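Hypothetical membrane protein (Corynebacterium glutamicum, PDB 6JSA) binds heme through its C-terminal HtaA domain, the part crystallised here, and probably passes it on during heme uptake. Local coordinates at residues Ser2-Thr6 against Asn48-Ala54. Residues are numbered along the deposited sequence; the frame is centred on the assembly and turned at random.
Sequences SLGVT and NSGAVDA
Strands 3-5 and 49-53 run antiparallel (148° between axis directions, 4.5 Å at closest approach). Leu-3 sits opposite Val-52 as a hydrogen-bonded pair (CA-CA 5.2 Å), Gly-4 opposite Ala-51 as a non-hydrogen-bonded one (CA-CA 4.4 Å). Backbone bonds form the ladder: Leu-3 N to Val-52 O and Val-52 N to Leu-3 O, both 2.8 Å, then Val-5 N to Gly-50 O, 3.0 Å. Thr-6 O, where the chain turns a corner, takes a CA-H...O contact from Asn-48 CA (3.5 Å), and Ser-2 OG bonds weakly to Val-52 O (3.5 Å). Strand 159-165 pairs with the other edge of the N-terminal strand (Thr-6 with Thr-164 and, just past 159-165, Gly-4 with Gly-166) and strand 58-62 with the far edge of 49-53 (Ser-49 with Asn-62, Ala-51 with Ser-60), so both are internal to the HtaA sheet, far from the heme. Leu-3 (mt) brings CD1 to 4.0 Å from Ala-54 CB. Val-5 (t) points toward 48-54, its CB 3.7 Å from Ser-49 O, with CG2 beside Gly-50, whose phi/psi of 121/177° requires glycine.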
loop_
_atom_site.group_PDB
_atom_site.type_symbol
_atom_site.label_atom_id
_atom_site.label_comp_id
_atom_site.label_asym_id
_atom_site.label_seq_id
_atom_site.Cartn_x
_atom_site.Cartn_y
_atom_site.Cartn_z
ATOM N N SER A 2 -10.775 16.488 -16.271
ATOM C CA SER A 2 -9.979 15.878 -15.213
ATOM C C SER A 2 -9.648 16.891 -14.113
ATOM O O SER A 2 -9.663 18.103 -14.333
ATOM C CB SER A 2 -8.695 15.267 -15.784
ATOM O OG SER A 2 -8.005 14.502 -14.809
ATOM N N LEU A 3 -9.346 16.381 -12.926
ATOM C CA LEU A 3 -9.100 17.208 -11.755
ATOM C C LEU A 3 -7.802 16.765 -11.101
ATOM O O LEU A 3 -7.542 15.569 -10.970
ATOM C CB LEU A 3 -10.247 17.054 -10.753
ATOM C CG LEU A 3 -11.628 17.493 -11.239
ATOM C CD1 LEU A 3 -12.711 16.860 -10.377
ATOM C CD2 LEU A 3 -11.730 19.002 -11.208
ATOM N N GLY A 4 -6.990 17.723 -10.687
ATOM C CA GLY A 4 -5.751 17.399 -10.020
ATOM C C GLY A 4 -5.945 17.197 -8.528
ATOM O O GLY A 4 -6.833 17.775 -7.913
ATOM N N VAL A 5 -5.101 16.345 -7.949
ATOM C CA VAL A 5 -5.080 16.202 -6.502
ATOM C C VAL A 5 -4.438 17.439 -5.891
ATOM O O VAL A 5 -3.344 17.856 -6.295
ATOM C CB VAL A 5 -4.323 14.927 -6.105
ATOM C CG1 VAL A 5 -4.016 14.927 -4.606
ATOM C CG2 VAL A 5 -5.133 13.698 -6.490
ATOM N N THR A 6 -5.126 18.045 -4.928
ATOM C CA THR A 6 -4.538 19.132 -4.138
ATOM C C THR A 6 -3.763 18.522 -2.972
ATOM O O THR A 6 -2.528 18.552 -2.952
ATOM C CB THR A 6 -5.633 20.100 -3.689
ATOM O OG1 THR A 6 -6.345 20.578 -4.844
ATOM C CG2 THR A 6 -5.020 21.279 -2.949
ATOM N N ASN A 48 0.648 15.016 -2.643
ATOM C CA ASN A 48 0.001 16.139 -3.315
ATOM C C ASN A 48 0.004 15.992 -4.832
ATOM O O ASN A 48 0.006 16.988 -5.561
ATOM C CB ASN A 48 0.551 17.495 -2.865
ATOM C CG ASN A 48 2.014 17.671 -3.177
ATOM O OD1 ASN A 48 2.645 16.815 -3.806
ATOM N ND2 ASN A 48 2.571 18.799 -2.743
ATOM N N SER A 49 -0.016 14.761 -5.332
ATOM C CA SER A 49 -0.030 14.554 -6.771
ATOM C C SER A 49 -0.991 13.436 -7.149
ATOM O O SER A 49 -1.409 12.618 -6.325
ATOM C CB SER A 49 1.358 14.271 -7.342
ATOM O OG SER A 49 1.786 12.992 -6.953
ATOM N N GLY A 50 -1.323 13.409 -8.424
ATOM C CA GLY A 50 -2.317 12.506 -8.949
ATOM C C GLY A 50 -3.438 13.275 -9.610
ATOM O O GLY A 50 -3.463 14.505 -9.631
ATOM N N ALA A 51 -4.369 12.518 -10.170
ATOM C CA ALA A 51 -5.466 13.128 -10.899
ATOM C C ALA A 51 -6.670 12.201 -10.857
ATOM O O ALA A 51 -6.529 10.978 -10.759
ATOM C CB ALA A 51 -5.069 13.425 -12.349
ATOM N N VAL A 52 -7.854 12.801 -10.936
ATOM C CA VAL A 52 -9.117 12.081 -10.903
ATOM C C VAL A 52 -9.959 12.569 -12.069
ATOM O O VAL A 52 -10.189 13.778 -12.219
ATOM C CB VAL A 52 -9.862 12.303 -9.575
ATOM C CG1 VAL A 52 -11.256 11.713 -9.644
ATOM C CG2 VAL A 52 -9.077 11.722 -8.407
ATOM N N ASP A 53 -10.408 11.633 -12.898
ATOM C CA ASP A 53 -11.349 11.909 -13.978
ATOM C C ASP A 53 -12.730 11.646 -13.400
ATOM O O ASP A 53 -13.214 10.512 -13.380
ATOM C CB ASP A 53 -11.040 11.008 -15.165
ATOM C CG ASP A 53 -12.055 11.138 -16.288
ATOM O OD1 ASP A 53 -13.025 11.921 -16.178
ATOM O OD2 ASP A 53 -11.879 10.430 -17.296
ATOM N N ALA A 54 -13.366 12.713 -12.907
ATOM C CA ALA A 54 -14.635 12.560 -12.204
ATOM C C ALA A 54 -15.732 12.074 -13.136
ATOM O O ALA A 54 -16.594 11.284 -12.729
ATOM C CB ALA A 54 -15.031 13.872 -11.530
#